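Local coordinates for uncharacterized protein (Bordetella bronchiseptica, PDB 4XG0), which is of unassigned function but belongs to the DUF1537 family of acid-sugar kinases, and so probably phosphorylates an acid sugar using a nucleotide, at residues 272-277 with 317-322; 283-288 with 299-304; 293-298 with 343-348; 325-328 with 334-337. One frame throughout, in Å; residues are numbered along the deposited sequence.

Contact 1 (272-277 with 317-322)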
loop_
_atom_site.group_PDB
_atom_site.type_symbol
_atom_site.label_atom_id
_atom_site.label_comp_id
_atom_site.label_asym_id
_atom_site.label_seq_id
_atom_site.Cartn_x
_atom_site.Cartn_y
_atom_site.Cartn_z
ATOM N N GLN A 272 -8.221 -12.118 -21.545
ATOM C CA GLN A 272 -8.126 -12.883 -20.291
ATOM C C GLN A 272 -7.899 -11.940 -19.103
ATOM O O GLN A 272 -8.534 -12.073 -18.048
ATOM C CB GLN A 272 -6.988 -13.913 -20.363
ATOM C CG GLN A 272 -7.280 -15.035 -21.348
ATOM C CD GLN A 272 -6.244 -16.130 -21.302
ATOM O OE1 GLN A 272 -5.388 -16.154 -20.410
ATOM N NE2 GLN A 272 -6.324 -17.065 -22.255
ATOM N N GLN A 273 -7.001 -10.980 -19.288
ATOM C CA GLN A 273 -6.758 -9.955 -18.272
ATOM C C GLN A 273 -7.990 -9.127 -17.965
ATOM O O GLN A 273 -8.244 -8.777 -16.796
ATOM C CB GLN A 273 -5.613 -9.052 -18.729
ATOM C CG GLN A 273 -4.305 -9.811 -18.794
ATOM C CD GLN A 273 -3.253 -9.160 -19.681
ATOM O OE1 GLN A 273 -3.435 -8.052 -20.186
ATOM N NE2 GLN A 273 -2.125 -9.836 -19.832
ATOM N N ALA A 274 -8.762 -8.787 -18.997
ATOM C CA ALA A 274 -10.001 -8.027 -18.779
ATOM C C ALA A 274 -11.008 -8.895 -18.011
ATOM O O ALA A 274 -11.635 -8.451 -17.039
ATOM C CB ALA A 274 -10.598 -7.559 -20.097
ATOM N N ALA A 275 -11.147 -10.128 -18.436
ATOM C CA ALA A 275 -12.052 -11.056 -17.763
ATOM C C ALA A 275 -11.708 -11.153 -16.281
ATOM O O ALA A 275 -12.593 -11.117 -15.434
ATOM C CB ALA A 275 -12.000 -12.418 -18.412
ATOM N N ALA A 276 -10.420 -11.256 -15.961
ATOM C CA ALA A 276 -9.993 -11.350 -14.567
ATOM C C ALA A 276 -10.333 -10.099 -13.750
ATOM O O ALA A 276 -10.766 -10.211 -12.601
ATOM C CB ALA A 276 -8.498 -11.646 -14.488
ATOM N N LEU A 277 -10.127 -8.919 -14.340
ATOM C CA LEU A 277 -10.441 -7.665 -13.673
ATOM C C LEU A 277 -11.950 -7.561 -13.458
ATOM O O LEU A 277 -12.397 -7.138 -12.390
ATOM C CB LEU A 277 -9.915 -6.482 -14.461
ATOM C CG LEU A 277 -10.225 -5.103 -13.893
ATOM C CD1 LEU A 277 -9.690 -4.985 -12.486
ATOM C CD2 LEU A 277 -9.656 -4.046 -14.784
ATOM N N ALA A 317 -12.617 0.176 -9.479
ATOM C CA ALA A 317 -12.171 0.242 -10.857
ATOM C C ALA A 317 -13.344 0.214 -11.812
ATOM O O ALA A 317 -14.343 -0.447 -11.554
ATOM C CB ALA A 317 -11.234 -0.925 -11.150
ATOM N N LEU A 318 -13.218 0.959 -12.908
ATOM C CA LEU A 318 -14.159 0.900 -14.026
ATOM C C LEU A 318 -13.384 0.388 -15.237
ATOM O O LEU A 318 -12.234 0.770 -15.409
ATOM C CB LEU A 318 -14.707 2.295 -14.322
ATOM C CG LEU A 318 -15.445 2.985 -13.165
ATOM C CD1 LEU A 318 -15.704 4.439 -13.478
ATOM C CD2 LEU A 318 -16.727 2.275 -12.882
ATOM N N MET A 319 -13.987 -0.470 -16.056
ATOM C CA MET A 319 -13.329 -0.963 -17.263
ATOM C C MET A 319 -14.160 -0.723 -18.515
ATOM O O MET A 319 -15.348 -1.013 -18.534
ATOM C CB MET A 319 -12.980 -2.454 -17.151
ATOM C CG MET A 319 -12.212 -2.996 -18.339
ATOM S SD MET A 319 -11.622 -4.695 -18.060
ATOM C CE MET A 319 -13.191 -5.549 -18.068
ATOM N N LEU A 320 -13.528 -0.153 -19.544
ATOM C CA LEU A 320 -14.111 -0.092 -20.884
ATOM C C LEU A 320 -13.449 -1.140 -21.761
ATOM O O LEU A 320 -12.232 -1.114 -21.968
ATOM C CB LEU A 320 -13.927 1.290 -21.509
ATOM C CG LEU A 320 -14.058 2.463 -20.551
ATOM C CD1 LEU A 320 -13.892 3.784 -21.317
ATOM C CD2 LEU A 320 -15.399 2.448 -19.857
ATOM N N LEU A 321 -14.255 -2.069 -22.254
ATOM C CA LEU A 321 -13.778 -3.194 -23.036
ATOM C C LEU A 321 -14.174 -3.077 -24.520
ATOM O O LEU A 321 -15.360 -3.036 -24.854
ATOM C CB LEU A 321 -14.344 -4.480 -22.439
ATOM C CG LEU A 321 -13.858 -5.796 -23.065
ATOM C CD1 LEU A 321 -12.332 -5.841 -23.041
ATOM C CD2 LEU A 321 -14.480 -6.988 -22.334
ATOM N N ALA A 322 -13.179 -3.047 -25.406
ATOM C CA ALA A 322 -13.432 -2.908 -26.840
ATOM C C ALA A 322 -14.035 -4.163 -27.418
ATOM O O ALA A 322 -13.616 -5.247 -27.071
ATOM C CB ALA A 322 -12.148 -2.609 -27.572
#

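Contact 2 (283-288 with 299-304)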
loop_
_atom_site.group_PDB
_atom_site.type_symbol
_atom_site.label_atom_id
_atom_site.label_comp_id
_atom_site.label_asym_id
_atom_site.label_seq_id
_atom_site.Cartn_x
_atom_site.Cartn_y
_atom_site.Cartn_z
ATOM N N ARG A 283 -16.542 -2.594 -12.484
ATOM C CA ARG A 283 -17.719 -2.327 -13.280
ATOM C C ARG A 283 -17.311 -2.121 -14.731
ATOM O O ARG A 283 -16.451 -1.289 -15.037
ATOM C CB ARG A 283 -18.455 -1.107 -12.731
ATOM C CG ARG A 283 -19.012 -1.356 -11.333
ATOM C CD ARG A 283 -20.297 -0.574 -11.049
ATOM N NE ARG A 283 -21.071 -1.218 -9.983
ATOM C CZ ARG A 283 -20.982 -0.920 -8.685
ATOM N NH1 ARG A 283 -21.726 -1.581 -7.801
ATOM N NH2 ARG A 283 -20.163 0.033 -8.255
ATOM N N THR A 284 -17.948 -2.872 -15.622
ATOM C CA THR A 284 -17.430 -3.031 -16.971
ATOM C C THR A 284 -18.429 -2.601 -18.044
ATOM O O THR A 284 -19.567 -3.069 -18.071
ATOM C CB THR A 284 -17.022 -4.500 -17.176
ATOM O OG1 THR A 284 -15.935 -4.820 -16.289
ATOM C CG2 THR A 284 -16.594 -4.767 -18.600
ATOM N N TRP A 285 -17.997 -1.718 -18.930
ATOM C CA TRP A 285 -18.769 -1.398 -20.124
ATOM C C TRP A 285 -18.181 -2.231 -21.238
ATOM O O TRP A 285 -17.009 -2.053 -21.598
ATOM C CB TRP A 285 -18.650 0.096 -20.462
ATOM C CG TRP A 285 -19.580 0.583 -21.498
ATOM C CD1 TRP A 285 -20.928 0.380 -21.551
ATOM C CD2 TRP A 285 -19.255 1.406 -22.634
ATOM N NE1 TRP A 285 -21.463 1.020 -22.654
ATOM C CE2 TRP A 285 -20.456 1.659 -23.328
ATOM C CE3 TRP A 285 -18.067 1.927 -23.139
ATOM C CZ2 TRP A 285 -20.499 2.419 -24.494
ATOM C CZ3 TRP A 285 -18.118 2.688 -24.301
ATOM C CH2 TRP A 285 -19.320 2.929 -24.951
ATOM N N ALA A 286 -18.974 -3.173 -21.746
ATOM C CA ALA A 286 -18.560 -4.027 -22.854
ATOM C C ALA A 286 -19.551 -3.933 -24.001
ATOM O O ALA A 286 -20.345 -4.846 -24.232
ATOM C CB ALA A 286 -18.461 -5.479 -22.374
ATOM N N PRO A 287 -19.522 -2.813 -24.734
ATOM C CA PRO A 287 -20.487 -2.591 -25.811
ATOM C C PRO A 287 -20.192 -3.364 -27.084
ATOM O O PRO A 287 -19.058 -3.724 -27.342
ATOM C CB PRO A 287 -20.337 -1.086 -26.087
ATOM C CG PRO A 287 -18.928 -0.791 -25.777
ATOM C CD PRO A 287 -18.590 -1.683 -24.578
ATOM N N THR A 288 -21.228 -3.594 -27.878
ATOM C CA THR A 288 -21.069 -4.108 -29.220
ATOM C C THR A 288 -20.589 -2.971 -30.105
ATOM O O THR A 288 -20.558 -1.822 -29.674
ATOM C CB THR A 288 -22.403 -4.585 -29.785
ATOM O OG1 THR A 288 -23.263 -3.454 -29.943
ATOM C CG2 THR A 288 -23.045 -5.563 -28.845
ATOM N N ALA A 299 -23.774 7.392 -22.617
ATOM C CA ALA A 299 -24.462 8.225 -21.629
ATOM C C ALA A 299 -25.178 7.392 -20.554
ATOM O O ALA A 299 -25.101 7.699 -19.373
ATOM C CB ALA A 299 -25.430 9.159 -22.322
ATOM N N ALA A 300 -25.857 6.329 -20.961
ATOM C CA ALA A 300 -26.604 5.501 -20.011
ATOM C C ALA A 300 -25.675 4.730 -19.068
ATOM O O ALA A 300 -26.007 4.469 -17.911
ATOM C CB ALA A 300 -27.521 4.534 -20.759
ATOM N N TRP A 301 -24.504 4.343 -19.550
ATOM C CA TRP A 301 -23.621 3.572 -18.690
ATOM C C TRP A 301 -22.963 4.500 -17.689
ATOM O O TRP A 301 -22.858 4.171 -16.509
ATOM C CB TRP A 301 -22.584 2.803 -19.500
ATOM C CG TRP A 301 -21.635 2.014 -18.639
ATOM C CD1 TRP A 301 -21.862 0.793 -18.060
ATOM C CD2 TRP A 301 -20.308 2.395 -18.262
ATOM N NE1 TRP A 301 -20.756 0.395 -17.351
ATOM C CE2 TRP A 301 -19.790 1.364 -17.454
ATOM C CE3 TRP A 301 -19.511 3.513 -18.527
ATOM C CZ2 TRP A 301 -18.498 1.411 -16.923
ATOM C CZ3 TRP A 301 -18.242 3.561 -18.004
ATOM C CH2 TRP A 301 -17.740 2.513 -17.205
ATOM N N THR A 302 -22.546 5.673 -18.152
ATOM C CA THR A 302 -21.852 6.614 -17.274
ATOM C C THR A 302 -22.783 7.088 -16.164
ATOM O O THR A 302 -22.368 7.234 -15.012
ATOM C CB THR A 302 -21.307 7.815 -18.045
ATOM O OG1 THR A 302 -22.374 8.479 -18.741
ATOM C CG2 THR A 302 -20.241 7.358 -19.033
ATOM N N ALA A 303 -24.048 7.288 -16.512
ATOM C CA ALA A 303 -25.052 7.662 -15.521
ATOM C C ALA A 303 -25.138 6.586 -14.448
ATOM O O ALA A 303 -25.211 6.884 -13.255
ATOM C CB ALA A 303 -26.397 7.867 -16.180
ATOM N N GLU A 304 -25.104 5.331 -14.885
ATOM C CA GLU A 304 -25.232 4.185 -13.991
ATOM C C GLU A 304 -24.076 4.065 -12.992
ATOM O O GLU A 304 -24.264 3.633 -11.853
ATOM C CB GLU A 304 -25.318 2.904 -14.816
ATOM C CG GLU A 304 -25.607 1.663 -13.998
ATOM C CD GLU A 304 -25.889 0.448 -14.866
ATOM O OE1 GLU A 304 -25.813 0.575 -16.112
ATOM O OE2 GLU A 304 -26.190 -0.631 -14.300
#

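Contact 3 (293-298 with 343-348)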
loop_
_atom_site.group_PDB
_atom_site.type_symbol
_atom_site.label_atom_id
_atom_site.label_comp_id
_atom_site.label_asym_id
_atom_site.label_seq_id
_atom_site.Cartn_x
_atom_site.Cartn_y
_atom_site.Cartn_z
ATOM N N ALA A 293 -20.615 3.028 -31.060
ATOM C CA ALA A 293 -20.805 4.217 -31.898
ATOM C C ALA A 293 -22.049 5.032 -31.528
ATOM O O ALA A 293 -22.331 6.044 -32.164
ATOM C CB ALA A 293 -20.867 3.817 -33.387
ATOM N N ASP A 294 -22.780 4.596 -30.504
ATOM C CA ASP A 294 -24.052 5.201 -30.115
ATOM C C ASP A 294 -23.880 5.961 -28.805
ATOM O O ASP A 294 -23.686 5.365 -27.740
ATOM C CB ASP A 294 -25.097 4.101 -29.942
ATOM C CG ASP A 294 -26.507 4.651 -29.793
ATOM O OD1 ASP A 294 -26.660 5.838 -29.433
ATOM O OD2 ASP A 294 -27.460 3.881 -30.033
ATOM N N ASP A 295 -23.892 7.285 -28.873
ATOM C CA ASP A 295 -23.475 8.036 -27.701
ATOM C C ASP A 295 -24.506 7.872 -26.588
ATOM O O ASP A 295 -24.186 8.045 -25.403
ATOM C CB ASP A 295 -23.231 9.513 -28.013
ATOM C CG ASP A 295 -22.287 10.165 -27.008
ATOM O OD1 ASP A 295 -21.141 9.672 -26.847
ATOM O OD2 ASP A 295 -22.695 11.181 -26.403
ATOM N N ARG A 296 -25.729 7.532 -26.974
ATOM C CA ARG A 296 -26.794 7.268 -26.000
ATOM C C ARG A 296 -26.460 6.104 -25.081
ATOM O O ARG A 296 -26.766 6.130 -23.888
ATOM C CB ARG A 296 -28.112 7.018 -26.718
ATOM C CG ARG A 296 -28.660 8.301 -27.355
ATOM C CD ARG A 296 -29.817 8.035 -28.274
ATOM N NE ARG A 296 -29.440 7.089 -29.317
ATOM C CZ ARG A 296 -30.208 6.759 -30.350
ATOM N NH1 ARG A 296 -31.404 7.315 -30.497
ATOM N NH2 ARG A 296 -29.766 5.883 -31.241
ATOM N N ASN A 297 -25.813 5.080 -25.637
ATOM C CA ASN A 297 -25.433 3.907 -24.855
ATOM C C ASN A 297 -24.336 4.297 -23.838
ATOM O O ASN A 297 -24.363 3.891 -22.678
ATOM C CB ASN A 297 -24.942 2.801 -25.798
ATOM C CG ASN A 297 -24.825 1.442 -25.118
ATOM O OD1 ASN A 297 -23.820 1.141 -24.465
ATOM N ND2 ASN A 297 -25.835 0.592 -25.313
ATOM N N TRP A 298 -23.375 5.108 -24.275
ATOM C CA TRP A 298 -22.322 5.605 -23.387
ATOM C C TRP A 298 -22.932 6.419 -22.251
ATOM O O TRP A 298 -22.634 6.178 -21.078
ATOM C CB TRP A 298 -21.347 6.501 -24.158
ATOM C CG TRP A 298 -20.398 7.301 -23.285
ATOM C CD1 TRP A 298 -20.397 8.666 -23.108
ATOM C CD2 TRP A 298 -19.318 6.801 -22.491
ATOM N NE1 TRP A 298 -19.393 9.032 -22.249
ATOM C CE2 TRP A 298 -18.709 7.902 -21.865
ATOM C CE3 TRP A 298 -18.797 5.520 -22.252
ATOM C CZ2 TRP A 298 -17.629 7.775 -21.026
ATOM C CZ3 TRP A 298 -17.733 5.393 -21.422
ATOM C CH2 TRP A 298 -17.152 6.518 -20.804
ATOM N N ALA A 343 -13.129 7.573 -22.686
ATOM C CA ALA A 343 -12.337 7.497 -21.467
ATOM C C ALA A 343 -11.970 8.904 -21.026
ATOM O O ALA A 343 -12.058 9.233 -19.839
ATOM C CB ALA A 343 -11.086 6.669 -21.678
ATOM N N ALA A 344 -11.561 9.737 -21.977
ATOM C CA ALA A 344 -11.142 11.112 -21.634
ATOM C C ALA A 344 -12.307 11.913 -21.120
ATOM O O ALA A 344 -12.172 12.683 -20.150
ATOM C CB ALA A 344 -10.520 11.811 -22.841
ATOM N N ARG A 345 -13.457 11.778 -21.771
ATOM C CA ARG A 345 -14.638 12.484 -21.294
ATOM C C ARG A 345 -14.942 12.124 -19.837
ATOM O O ARG A 345 -15.288 12.993 -19.014
ATOM C CB ARG A 345 -15.833 12.224 -22.192
ATOM C CG ARG A 345 -15.862 13.067 -23.455
ATOM C CD ARG A 345 -16.908 12.602 -24.470
ATOM N NE ARG A 345 -18.250 12.452 -23.905
ATOM C CZ ARG A 345 -19.281 11.925 -24.566
ATOM N NH1 ARG A 345 -19.115 11.521 -25.796
ATOM N NH2 ARG A 345 -20.476 11.810 -23.992
ATOM N N LEU A 346 -14.813 10.848 -19.516
ATOM C CA LEU A 346 -15.105 10.360 -18.161
ATOM C C LEU A 346 -14.128 10.863 -17.091
ATOM O O LEU A 346 -14.521 11.279 -15.991
ATOM C CB LEU A 346 -15.084 8.839 -18.176
ATOM C CG LEU A 346 -15.555 8.215 -16.874
ATOM C CD1 LEU A 346 -16.810 8.836 -16.395
ATOM C CD2 LEU A 346 -15.797 6.749 -17.135
ATOM N N VAL A 347 -12.841 10.774 -17.404
ATOM C CA VAL A 347 -11.810 11.320 -16.539
ATOM C C VAL A 347 -12.033 12.802 -16.245
ATOM O O VAL A 347 -11.873 13.262 -15.113
ATOM C CB VAL A 347 -10.437 11.151 -17.178
ATOM C CG1 VAL A 347 -9.413 11.966 -16.441
ATOM C CG2 VAL A 347 -10.052 9.663 -17.230
ATOM N N LEU A 348 -12.410 13.577 -17.240
ATOM C CA LEU A 348 -12.571 15.005 -16.977
ATOM C C LEU A 348 -13.870 15.308 -16.244
ATOM O O LEU A 348 -13.934 16.179 -15.350
ATOM C CB LEU A 348 -12.491 15.787 -18.280
ATOM C CG LEU A 348 -11.130 15.707 -18.957
ATOM C CD1 LEU A 348 -11.121 16.464 -20.303
ATOM C CD2 LEU A 348 -10.064 16.231 -18.012
#

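Contact 4 (325-328 with 334-337)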
loop_
_atom_site.group_PDB
_atom_site.type_symbol
_atom_site.label_atom_id
_atom_site.label_comp_id
_atom_site.label_asym_id
_atom_site.label_seq_id
_atom_site.Cartn_x
_atom_site.Cartn_y
_atom_site.Cartn_z
ATOM N N GLY A 325 -13.286 -5.478 -34.252
ATOM C CA GLY A 325 -13.720 -4.895 -35.508
ATOM C C GLY A 325 -13.606 -3.382 -35.598
ATOM O O GLY A 325 -12.758 -2.744 -34.960
ATOM N N ARG A 326 -14.455 -2.806 -36.430
ATOM C CA ARG A 326 -14.472 -1.361 -36.597
ATOM C C ARG A 326 -15.904 -0.875 -36.521
ATOM O O ARG A 326 -16.834 -1.616 -36.835
ATOM C CB ARG A 326 -13.867 -0.978 -37.949
ATOM C CG ARG A 326 -14.608 -1.576 -39.133
ATOM C CD ARG A 326 -14.239 -0.866 -40.416
ATOM N NE ARG A 326 -12.907 -1.242 -40.874
ATOM C CZ ARG A 326 -12.171 -0.516 -41.709
ATOM N NH1 ARG A 326 -10.972 -0.946 -42.076
ATOM N NH2 ARG A 326 -12.626 0.640 -42.179
ATOM N N LEU A 327 -16.083 0.377 -36.100
ATOM C CA LEU A 327 -17.402 0.977 -36.099
ATOM C C LEU A 327 -17.918 1.113 -37.527
ATOM O O LEU A 327 -17.156 1.421 -38.450
ATOM C CB LEU A 327 -17.331 2.363 -35.458
ATOM C CG LEU A 327 -16.669 2.390 -34.086
ATOM C CD1 LEU A 327 -16.760 3.783 -33.525
ATOM C CD2 LEU A 327 -17.325 1.393 -33.171
ATOM N N ALA A 328 -19.214 0.899 -37.700
ATOM C CA ALA A 328 -19.844 0.954 -39.016
ATOM C C ALA A 328 -19.631 2.313 -39.663
ATOM O O ALA A 328 -19.846 3.347 -39.022
ATOM C CB ALA A 328 -21.323 0.649 -38.896
ATOM N N SER A 334 -11.228 3.084 -35.570
ATOM C CA SER A 334 -12.357 3.828 -35.027
ATOM C C SER A 334 -12.751 3.357 -33.635
ATOM O O SER A 334 -13.154 4.174 -32.800
ATOM C CB SER A 334 -13.562 3.765 -35.982
ATOM O OG SER A 334 -13.895 2.435 -36.325
ATOM N N VAL A 335 -12.604 2.064 -33.363
ATOM C CA VAL A 335 -13.003 1.533 -32.062
ATOM C C VAL A 335 -12.106 2.063 -30.950
ATOM O O VAL A 335 -12.596 2.548 -29.934
ATOM C CB VAL A 335 -13.018 -0.032 -32.034
ATOM C CG1 VAL A 335 -12.993 -0.546 -30.589
ATOM C CG2 VAL A 335 -14.248 -0.568 -32.759
ATOM N N ALA A 336 -10.795 2.009 -31.153
ATOM C CA ALA A 336 -9.848 2.482 -30.145
ATOM C C ALA A 336 -9.948 4.015 -30.019
ATOM O O ALA A 336 -9.911 4.572 -28.920
ATOM C CB ALA A 336 -8.467 2.077 -30.538
ATOM N N ARG A 337 -10.097 4.689 -31.152
ATOM C CA ARG A 337 -10.184 6.157 -31.147
ATOM C C ARG A 337 -11.366 6.573 -30.279
ATOM O O ARG A 337 -11.273 7.474 -29.429
ATOM C CB ARG A 337 -10.374 6.683 -32.564
#

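Contact 1 (272-277 with 317-322)
Met319 faces Ala274 from a backbone held at both polar ends: Met319 N bonds to Arg283 O and Met319 O to the amide of Trp285, which fixes strand 317-321 beside strand 283-285. Helix 268-279 runs over this pair as the helix of a beta-alpha-beta crossover from strand 259-263 to strand 283-285, and strand 317-321 lies between those two in the sheet. The short helix and strand axes pass 10.0 Å apart, their directions 145° from one another.

Between them Met319 is the bridge. Its chain stands straight out from the strand, CG opposite the backbone N (chi1 -176°) and chi2 extended as well, which carries SD to Ala274; the bend at chi3 (69°) then folds only the methyl CE toward the helix. Ala274 CB rests on Met319 SD at 3.7 Å and on Leu321 CD1 at 3.8 Å, filling the step between two side chains on the same side of the strand. Leu277, one turn further on, slides past Met319 in the opposite direction and brings CD2 to 3.9 Å from Met319 SD. Val263 and Val261 of strand 259-263 continue this apolar layer. The methyl Met319 CE ends 3.4 Å from the carbonyl oxygen Ala274 O.

Contact 2 (283-288 with 299-304)
Trp285 and Trp301 make the tight part of this contact, two indoles in an offset stack. Their five-membered rings have centroids 4.4 Å apart and planes inclined at 29°, and the closest atoms are Trp285 CD1 and Trp301 CG at 3.4 Å. The stem of Trp285 joins in: Trp285 CB sits over one face of Trp301 as a CH-pi contact, 3.6 Å from the centroid of the five-membered ring. Both side chains leave the backbone with CG opposite the amide nitrogen (chi1 -169° for Trp285), which carries each indole toward the other segment, where the two cross at a slant.

Pro287 CG covers a face of Trp285 at its centre, 3.6 Å above the plane, while Trp285 NE1 is bonded to Asn297 OD1 and held from turning. The segments are the first strand and main helix of a beta-alpha-beta crossover, from strand 283-285 at the sheet edge through helix 295-304 to the adjacent strand 317-321; strand and helix run almost antiparallel, at 173°. Leu320 of that adjacent strand and Leu346 of helix 334-349 also pack on Trp301.

Toward solvent the contact thins out. Arg283 O meets the edge of Trp301 close to the ring plane, 3.9 Å from Trp301 CZ2, but the arginine side chain runs outward past the helix. Arg283 NE and Glu304 OE2 are 6.7 Å apart, so any attraction between the two charges is probably weak.

Contact 3 (293-298 with 343-348)
Asp295 and Arg345 join the two helices through a salt bridge, their side chains arriving from opposite directions. Arg345 NH1 gives the stronger bond, 2.9 Å to Asp295 OD1 with an N-H...O angle of 155°, and meets that oxygen on its syn side, a little out of the carboxylate plane. Arg345 NH2 adds a weak second bond to Asp295 OD2 at 3.3 Å. The two flat groups do not lie in one plane but are twisted 47° apart. Arg338, from the same helix 334-349, makes a further salt bridge to Asp295 OD1.

Next to this pair Trp298 stands nearly upright on the guanidinium, the planes 78° apart: the indole edge faces the flat side of Arg345, with Trp298 CD1 3.3 Å from Arg345 NH2. Further in, Trp298 CH2 reaches Leu346 CD2 at 3.9 Å, and Leu342 and Leu320 extend the apolar contact. These helices, 295-304 and 334-349, belong to successive beta-alpha-beta units on one face of the sheet.

With two arginines on one carboxylate, Asp295 is probably kept ionised. Since Trp298 offers its edge, and Trp298 NE1 is itself a donor beside Arg345 NH2, the indole brings packing here rather than a pi face for the cation.

Contact 4 (325-328 with 334-337)
Ser334 turns its hydroxyl between its own backbone N and carbonyl carbon (chi1 53°), which swings OG back toward the loop that Leu327 belongs to. Leu327 has CG opposite its carbonyl carbon (chi1 -52°), and this lays the isobutyl group along the start of the helix. The loop is the connection from strand 317-321 into helix 334-349, the first half of a beta-alpha-beta crossover in the sheet of the C-terminal domain.

One polar bond spans the contact: Leu327 N gives its hydrogen to Ser334 OG, 3.0 Å away and somewhat bent, with an angle of 144° at the hydrogen. The same hydroxyl is bonded to the carbonyl of Asp331, so OG ties the first turn of the helix to the loop at Leu327 and Asp331. Arg326 leads its charged end away, where NH2 is held by the carbonyl of Leu330; its CB alone comes near Ser334 OG, at 3.8 Å.

The rest is van der Waals contact. Val335 CG2 packs on Leu327 CD2 at 3.7 Å, and touches Gly325 O as well, at 3.4 Å, while Ala322 lies against the valine's other methyl. Leu289 and Leu292 of helix 289-292 line both Leu327 and Val335, so the Leu327 side chain packs against both helices. Its other branch, Leu327 CD1, lies 3.7 Å from the carbonyl oxygen Ser334 O.

In the fold
All four belong to one beta-alpha sheet domain. Contact 1 lies on one face of the sheet, under helix 268-279, buried, and made of apolar side chains without a hydrogen bond between its segments. Contacts 2 and 3 lie on the other face and share helix 295-304: Trp285 and Trp298 meet edge-to-face, and the chemistry passes from stacked indoles to a salt bridge at the more open rim. Contact 4 uses the start of helix 334-349, whose later turns serve contact 3; Leu327, Ser334 and Val335 are buried, Gly325 and Arg326 exposed, and one backbone-to-hydroxyl bond holds the loop. Strand 317-321 unites both faces, Met319 pointing to contact 1 and Leu320 to contacts 2 and 3.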